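Local coordinates for protein Non-ribosomal peptide synthetase (Streptomyces halstedii, PDB 3WV4) that belongs to the AMP-binding enzymes of the ANL superfamily, the modelled part being an N-terminal fragment of a non-ribosomal peptide synthetase, at residues 197-202 / 211-216; 90-95 / 142-147. One frame throughout, in Å; residues are numbered along the deposited sequence.

Interaction 1: residues 197-202 / 211-216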
ATOM      1  N   VAL A 197       5.813  -8.307   3.575  1.00 30.72           N
ATOM      2  CA  VAL A 197       4.363  -8.389   3.407  1.00 28.52           C
ATOM      3  C   VAL A 197       3.970  -9.480   2.444  1.00 31.07           C
ATOM      4  O   VAL A 197       4.700  -9.741   1.466  1.00 30.22           O
ATOM      5  CB  VAL A 197       3.825  -7.048   2.854  1.00 29.70           C
ATOM      6  CG1 VAL A 197       2.329  -6.972   2.762  1.00 30.73           C
ATOM      7  CG2 VAL A 197       4.311  -5.836   3.644  1.00 27.93           C
ATOM      8  N   LEU A 198       2.841 -10.160   2.736  1.00 29.75           N
ATOM      9  CA  LEU A 198       2.148 -10.992   1.755  1.00 33.73           C
ATOM     10  C   LEU A 198       0.870 -10.325   1.406  1.00 31.05           C
ATOM     11  O   LEU A 198       0.057 -10.021   2.276  1.00 31.64           O
ATOM     12  CB  LEU A 198       1.788 -12.406   2.283  1.00 35.62           C
ATOM     13  CG  LEU A 198       2.916 -13.326   2.767  1.00 38.08           C
ATOM     14  CD1 LEU A 198       2.375 -14.733   2.994  1.00 41.84           C
ATOM     15  CD2 LEU A 198       4.103 -13.372   1.790  1.00 38.69           C
ATOM     16  N   ILE A 199       0.669 -10.092   0.134  1.00 29.93           N
ATOM     17  CA  ILE A 199      -0.553  -9.437  -0.292  1.00 29.62           C
ATOM     18  C   ILE A 199      -1.382 -10.425  -1.048  1.00 29.76           C
ATOM     19  O   ILE A 199      -1.024 -10.781  -2.179  1.00 28.87           O
ATOM     20  CB  ILE A 199      -0.273  -8.288  -1.241  1.00 31.11           C
ATOM     21  CG1 ILE A 199       0.525  -7.183  -0.566  1.00 35.52           C
ATOM     22  CG2 ILE A 199      -1.580  -7.731  -1.796  1.00 31.91           C
ATOM     23  CD1 ILE A 199      -0.296  -6.397   0.453  1.00 38.97           C
ATOM     24  N   TYR A 200      -2.507 -10.851  -0.468  1.00 30.28           N
ATOM     25  CA  TYR A 200      -3.356 -11.825  -1.144  1.00 31.24           C
ATOM     26  C   TYR A 200      -4.145 -11.131  -2.228  1.00 31.88           C
ATOM     27  O   TYR A 200      -4.881 -10.220  -1.941  1.00 34.38           O
ATOM     28  CB  TYR A 200      -4.232 -12.576  -0.117  1.00 32.05           C
ATOM     29  CG  TYR A 200      -3.469 -13.738   0.439  1.00 33.62           C
ATOM     30  CD1 TYR A 200      -3.465 -14.957  -0.215  1.00 36.72           C
ATOM     31  CD2 TYR A 200      -2.674 -13.615   1.580  1.00 33.66           C
ATOM     32  CE1 TYR A 200      -2.731 -16.036   0.281  1.00 37.71           C
ATOM     33  CE2 TYR A 200      -1.937 -14.673   2.062  1.00 36.18           C
ATOM     34  CZ  TYR A 200      -1.984 -15.897   1.418  1.00 37.34           C
ATOM     35  OH  TYR A 200      -1.234 -16.955   1.860  1.00 43.26           O
ATOM     36  N   THR A 201      -3.971 -11.544  -3.473  1.00 35.40           N
ATOM     37  CA  THR A 201      -4.756 -11.011  -4.628  1.00 38.16           C
ATOM     38  C   THR A 201      -5.945 -11.933  -5.081  1.00 38.60           C
ATOM     39  O   THR A 201      -6.852 -11.516  -5.786  1.00 35.87           O
ATOM     40  CB  THR A 201      -3.830 -10.867  -5.848  1.00 37.79           C
ATOM     41  OG1 THR A 201      -3.223 -12.142  -6.120  1.00 39.11           O
ATOM     42  CG2 THR A 201      -2.736  -9.860  -5.537  1.00 39.21           C
ATOM     43  N   SER A 202      -5.967 -13.167  -4.621  1.00 42.83           N
ATOM     44  CA  SER A 202      -7.034 -14.104  -5.032  1.00 43.61           C
ATOM     45  C   SER A 202      -8.399 -13.849  -4.366  1.00 43.26           C
ATOM     46  O   SER A 202      -8.517 -13.616  -3.187  1.00 40.89           O
ATOM     47  CB  SER A 202      -6.583 -15.489  -4.699  1.00 42.30           C
ATOM     48  OG  SER A 202      -6.066 -15.539  -3.401  1.00 42.21           O
ATOM     49  N   VAL A 211       1.143 -12.178  -3.413  1.00 33.21           N
ATOM     50  CA  VAL A 211       2.459 -11.686  -3.799  1.00 34.07           C
ATOM     51  C   VAL A 211       3.355 -11.535  -2.573  1.00 32.09           C
ATOM     52  O   VAL A 211       2.934 -10.995  -1.571  1.00 31.86           O
ATOM     53  CB  VAL A 211       2.329 -10.357  -4.512  1.00 34.72           C
ATOM     54  CG1 VAL A 211       3.695  -9.848  -4.969  1.00 32.64           C
ATOM     55  CG2 VAL A 211       1.375 -10.525  -5.694  1.00 34.99           C
ATOM     56  N   ALA A 212       4.570 -12.049  -2.674  1.00 31.97           N
ATOM     57  CA  ALA A 212       5.535 -12.015  -1.613  1.00 32.83           C
ATOM     58  C   ALA A 212       6.411 -10.845  -1.806  1.00 33.79           C
ATOM     59  O   ALA A 212       7.155 -10.764  -2.794  1.00 32.95           O
ATOM     60  CB  ALA A 212       6.386 -13.279  -1.592  1.00 35.11           C
ATOM     61  N   CYS A 213       6.398  -9.955  -0.816  1.00 32.66           N
ATOM     62  CA  CYS A 213       7.036  -8.678  -0.981  1.00 30.24           C
ATOM     63  C   CYS A 213       8.146  -8.505  -0.010  1.00 29.87           C
ATOM     64  O   CYS A 213       7.891  -8.346   1.207  1.00 29.43           O
ATOM     65  CB  CYS A 213       6.012  -7.546  -0.788  1.00 29.25           C
ATOM     66  SG  CYS A 213       4.602  -7.592  -1.907  1.00 30.91           S
ATOM     67  N   PRO A 214       9.381  -8.467  -0.510  1.00 29.04           N
ATOM     68  CA  PRO A 214      10.488  -8.204   0.366  1.00 29.22           C
ATOM     69  C   PRO A 214      10.615  -6.756   0.737  1.00 28.89           C
ATOM     70  O   PRO A 214      10.168  -5.895   0.021  1.00 28.92           O
ATOM     71  CB  PRO A 214      11.717  -8.637  -0.465  1.00 30.56           C
ATOM     72  CG  PRO A 214      11.153  -9.508  -1.543  1.00 30.47           C
ATOM     73  CD  PRO A 214       9.846  -8.839  -1.846  1.00 30.49           C
ATOM     74  N   HIS A 215      11.319  -6.489   1.816  1.00 30.86           N
ATOM     75  CA  HIS A 215      11.635  -5.102   2.241  1.00 31.46           C
ATOM     76  C   HIS A 215      12.146  -4.182   1.167  1.00 30.09           C
ATOM     77  O   HIS A 215      11.635  -3.063   0.997  1.00 29.35           O
ATOM     78  CB  HIS A 215      12.705  -5.130   3.349  1.00 31.11           C
ATOM     79  CG  HIS A 215      12.154  -5.494   4.689  1.00 34.69           C
ATOM     80  ND1 HIS A 215      11.906  -4.552   5.668  1.00 33.17           N
ATOM     81  CD2 HIS A 215      11.771  -6.689   5.211  1.00 35.04           C
ATOM     82  CE1 HIS A 215      11.410  -5.156   6.738  1.00 34.49           C
ATOM     83  NE2 HIS A 215      11.309  -6.447   6.483  1.00 32.71           N
ATOM     84  N   GLN A 216      13.159  -4.598   0.432  1.00 31.92           N
ATOM     85  CA  GLN A 216      13.796  -3.619  -0.463  1.00 32.44           C
ATOM     86  C   GLN A 216      12.905  -3.171  -1.584  1.00 30.67           C
ATOM     87  O   GLN A 216      12.972  -2.029  -1.997  1.00 32.72           O
ATOM     88  CB  GLN A 216      15.012  -4.141  -1.232  1.00 36.93           C
ATOM     89  CG  GLN A 216      15.567  -5.471  -0.924  1.00 39.52           C
ATOM     90  CD  GLN A 216      16.781  -5.794  -1.795  1.00 39.19           C
ATOM     91  OE1 GLN A 216      16.917  -6.914  -2.277  1.00 38.60           O
ATOM     92  NE2 GLN A 216      17.637  -4.822  -1.997  1.00 34.14           N
TER

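Interaction 2: residues 90-95 / 142-147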
ATOM      1  N   LYS A  90       5.802 -13.387  22.487  1.00 50.72           N
ATOM      2  CA  LYS A  90       5.048 -14.553  21.994  1.00 49.35           C
ATOM      3  C   LYS A  90       5.934 -15.528  21.225  1.00 46.40           C
ATOM      4  O   LYS A  90       5.456 -16.522  20.715  1.00 43.80           O
ATOM      5  CB  LYS A  90       3.939 -14.071  21.065  1.00 51.18           C
ATOM      6  CG  LYS A  90       2.852 -13.273  21.759  1.00 51.89           C
ATOM      7  CD  LYS A  90       1.918 -14.225  22.477  1.00 56.33           C
ATOM      8  CE  LYS A  90       0.766 -13.496  23.126  1.00 58.74           C
ATOM      9  NZ  LYS A  90       1.181 -13.046  24.467  1.00 68.56           N
ATOM     10  N   GLY A  91       7.210 -15.209  21.080  1.00 43.20           N
ATOM     11  CA  GLY A  91       8.113 -16.099  20.399  1.00 44.89           C
ATOM     12  C   GLY A  91       7.915 -16.150  18.890  1.00 47.41           C
ATOM     13  O   GLY A  91       8.151 -17.197  18.271  1.00 47.81           O
ATOM     14  N   VAL A  92       7.479 -15.039  18.288  1.00 46.40           N
ATOM     15  CA  VAL A  92       7.242 -15.010  16.848  1.00 50.27           C
ATOM     16  C   VAL A  92       8.550 -14.563  16.280  1.00 48.10           C
ATOM     17  O   VAL A  92       9.042 -13.558  16.658  1.00 51.19           O
ATOM     18  CB  VAL A  92       6.120 -14.028  16.440  1.00 50.62           C
ATOM     19  CG1 VAL A  92       6.012 -13.969  14.945  1.00 51.51           C
ATOM     20  CG2 VAL A  92       4.794 -14.444  17.018  1.00 50.77           C
ATOM     21  N   ALA A  93       9.096 -15.322  15.359  1.00 51.55           N
ATOM     22  CA  ALA A  93      10.477 -15.139  14.981  1.00 54.07           C
ATOM     23  C   ALA A  93      10.595 -14.666  13.543  1.00 50.59           C
ATOM     24  O   ALA A  93       9.630 -14.707  12.758  1.00 49.09           O
ATOM     25  CB  ALA A  93      11.255 -16.444  15.196  1.00 54.72           C
ATOM     26  N   ARG A  94      11.806 -14.242  13.212  1.00 46.32           N
ATOM     27  CA  ARG A  94      12.131 -13.783  11.882  1.00 46.10           C
ATOM     28  C   ARG A  94      11.604 -14.723  10.839  1.00 46.50           C
ATOM     29  O   ARG A  94      11.797 -15.917  10.933  1.00 48.42           O
ATOM     30  CB  ARG A  94      13.640 -13.685  11.747  1.00 50.83           C
ATOM     31  CG  ARG A  94      14.109 -12.998  10.481  1.00 53.12           C
ATOM     32  CD  ARG A  94      15.608 -12.898  10.512  1.00 58.08           C
ATOM     33  NE  ARG A  94      16.115 -12.500   9.205  1.00 64.57           N
ATOM     34  CZ  ARG A  94      17.372 -12.627   8.802  1.00 65.93           C
ATOM     35  NH1 ARG A  94      18.279 -13.163   9.598  1.00 68.99           N
ATOM     36  NH2 ARG A  94      17.726 -12.233   7.582  1.00 67.88           N
ATOM     37  N   GLY A  95      10.902 -14.193   9.854  1.00 43.09           N
ATOM     38  CA  GLY A  95      10.457 -15.007   8.719  1.00 45.65           C
ATOM     39  C   GLY A  95       9.079 -15.590   8.889  1.00 44.00           C
ATOM     40  O   GLY A  95       8.464 -16.016   7.924  1.00 42.38           O
ATOM     41  N   ASP A 142      -0.057 -19.666   6.487  1.00 44.53           N
ATOM     42  CA  ASP A 142       0.627 -20.502   7.467  1.00 46.31           C
ATOM     43  C   ASP A 142       1.273 -19.655   8.584  1.00 44.31           C
ATOM     44  O   ASP A 142       2.478 -19.783   8.859  1.00 51.61           O
ATOM     45  CB  ASP A 142       1.647 -21.421   6.739  1.00 49.98           C
ATOM     46  CG  ASP A 142       2.365 -22.420   7.664  1.00 52.36           C
ATOM     47  OD1 ASP A 142       1.823 -22.790   8.734  1.00 48.93           O
ATOM     48  OD2 ASP A 142       3.508 -22.794   7.303  1.00 52.98           O
ATOM     49  N   PRO A 143       0.474 -18.835   9.283  1.00 41.37           N
ATOM     50  CA  PRO A 143       1.073 -17.924  10.277  1.00 45.16           C
ATOM     51  C   PRO A 143       1.260 -18.548  11.656  1.00 46.51           C
ATOM     52  O   PRO A 143       0.885 -19.661  11.885  1.00 44.71           O
ATOM     53  CB  PRO A 143       0.043 -16.822  10.384  1.00 42.25           C
ATOM     54  CG  PRO A 143      -1.239 -17.577  10.254  1.00 43.50           C
ATOM     55  CD  PRO A 143      -0.981 -18.686   9.255  1.00 42.62           C
ATOM     56  N   ARG A 144       1.824 -17.768  12.555  1.00 50.01           N
ATOM     57  CA  ARG A 144       2.092 -18.156  13.906  1.00 50.68           C
ATOM     58  C   ARG A 144       0.857 -17.788  14.729  1.00 50.20           C
ATOM     59  O   ARG A 144       0.493 -18.482  15.665  1.00 56.43           O
ATOM     60  CB  ARG A 144       3.306 -17.342  14.307  1.00 53.09           C
ATOM     61  CG  ARG A 144       4.016 -17.746  15.530  1.00 60.81           C
ATOM     62  CD  ARG A 144       4.914 -18.952  15.360  1.00 65.35           C
ATOM     63  NE  ARG A 144       5.724 -19.023  16.582  1.00 67.50           N
ATOM     64  CZ  ARG A 144       6.035 -20.145  17.205  1.00 71.07           C
ATOM     65  NH1 ARG A 144       5.635 -21.317  16.719  1.00 75.12           N
ATOM     66  NH2 ARG A 144       6.744 -20.097  18.326  1.00 73.57           N
ATOM     67  N   LEU A 145       0.172 -16.713  14.336  1.00 49.13           N
ATOM     68  CA  LEU A 145      -0.970 -16.183  15.077  1.00 46.57           C
ATOM     69  C   LEU A 145      -1.778 -15.224  14.242  1.00 43.26           C
ATOM     70  O   LEU A 145      -1.457 -14.945  13.088  1.00 40.14           O
ATOM     71  CB  LEU A 145      -0.543 -15.529  16.371  1.00 45.87           C
ATOM     72  CG  LEU A 145       0.464 -14.377  16.343  1.00 47.40           C
ATOM     73  CD1 LEU A 145      -0.235 -13.062  16.055  1.00 46.77           C
ATOM     74  CD2 LEU A 145       1.160 -14.300  17.695  1.00 48.55           C
ATOM     75  N   VAL A 146      -2.900 -14.824  14.795  1.00 42.38           N
ATOM     76  CA  VAL A 146      -3.869 -14.080  14.053  1.00 44.31           C
ATOM     77  C   VAL A 146      -4.363 -12.960  14.917  1.00 45.57           C
ATOM     78  O   VAL A 146      -4.677 -13.175  16.105  1.00 52.51           O
ATOM     79  CB  VAL A 146      -5.079 -14.951  13.655  1.00 44.26           C
ATOM     80  CG1 VAL A 146      -6.170 -14.109  13.005  1.00 43.09           C
ATOM     81  CG2 VAL A 146      -4.655 -16.096  12.737  1.00 46.04           C
ATOM     82  N   ILE A 147      -4.462 -11.768  14.335  1.00 40.05           N
ATOM     83  CA  ILE A 147      -4.981 -10.635  15.074  1.00 37.71           C
ATOM     84  C   ILE A 147      -6.293 -10.184  14.478  1.00 37.80           C
ATOM     85  O   ILE A 147      -6.359  -9.899  13.264  1.00 43.69           O
ATOM     86  CB  ILE A 147      -3.955  -9.498  15.083  1.00 36.66           C
ATOM     87  CG1 ILE A 147      -2.747  -9.967  15.881  1.00 38.57           C
ATOM     88  CG2 ILE A 147      -4.560  -8.240  15.697  1.00 34.91           C
ATOM     89  CD1 ILE A 147      -1.514  -9.188  15.641  1.00 43.01           C
TER

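Interaction 1: residues 197-202 / 211-216
Leu198 and Ala212 meet on one face of a two-stranded antiparallel hairpin, while Val197, Ile199, Val211 and Cys213 share the other. With CG anti to its own carbonyl carbon (chi1 -59°), Leu198 leans across to the partner strand, so that its CD2 lies 3.9 Å from Ala212 CA and 4.1 Å from Ala212 CB. A bare methyl suits position 212, because the leucine branch can then settle against the backbone itself. This is the non-hydrogen-bonded pair, whose backbone polar groups turn outward: Leu198 bonds to Phe122, and Ala212 to Ala399 and Gly400.

On the opposite face the beta-branched residues and the cysteine fill a buried apolar surface. Val197 CB and Cys213 CB stand 4.3 Å apart in a directly paired position. The thiol, anti to the carbonyl carbon, reaches diagonally, its SG lying 4.3 Å from Ile199 CG1. Nearer the turn, Thr201 crosses Val211 obliquely, methyl to methyl, with Thr201 CG2 4.2 Å from Val211 CG2. Thr201 OG1 takes the crowded position between N and carbonyl carbon (chi1 56°), where it makes a weak hydrogen bond to Lys209 O; the methyl is thereby left facing the valine. Thr343 touches Ile199, Thr201 and Val211.

Two hydrogen-bonded pairs fix this register. Cys213 N gives a 2.9 Å bond to Val197 O, nearly along its C=O axis, and Val197 N returns one to Cys213 O. Ile199 and Val211 exchange a similar pair, though Val211 N sits 36° above the plane of the Ile199 carbonyl.

The strands frame a turn whose sequence, from Tyr200 through Thr201 and Ser202 to Lys209, is consistent with the glycine-, serine- and threonine-rich core motif (A3), a P-loop-like turn of adenylate-forming enzymes.

Interaction 2: residues 90-95 / 142-147
Gly91 O is the acceptor on which Arg144 closes. The stronger bond comes from Arg144 NH2, 3.2 Å from Gly91 O, and Arg144 NE adds a weak one at 3.5 Å. The carbonyl oxygen lies at the guanidinium edge, near its plane, yet NH2 stands 43° above the carbonyl plane; the shorter bond carries most of the grip. NE has a second partner in Glu96 OE1, a salt bridge; that same carboxylate oxygen also accepts Ala93 N, and so ties the loop to the arginine.

Glycine suits position 91, whose positive phi (73°) belongs to the Schellman motif ending helix 73-89. The arginine chain is bent at chi2, and its aliphatic part passes Val92 in the opposite direction, CG 3.7 Å from Val92 CG2. That methyl also meets Leu145 CD2 at 3.7 Å, the two side chains crossing at about a right angle, so one valine methyl packs on the arginine's aliphatic stem and on the leucine at once.

Leu145 and Val92 both rest on Ile98 of strand 97-101. Leu145 further touches Trp86 of helix 73-89 and Tyr166 of strand 165-167, setting the helix-end loop against the N-terminal part of strand 145-148.

In the fold
Along the chain, interaction 2 closes before interaction 1 opens, and both lie within the range of the AMP-binding family. Their centres are 16 Å apart and their nearest atoms about 5 Å, without touching. Interaction 2 lies by the N-terminal part of strand 145-148, an inner strand of a four-stranded parallel sheet, where the loop after helix 73-89 packs on it. Strand 121-124, at the outer edge of that sheet, bonds through Phe122 to the hairpin of interaction 1, so the sheet spans the two contacts. Helix 131-141 is a second bridge: Asp140 accepts a hydrogen bond from Tyr200, and residues 142-147 follow the helix directly. The hairpin of interaction 1 is thus joined to that sheet's edge strand.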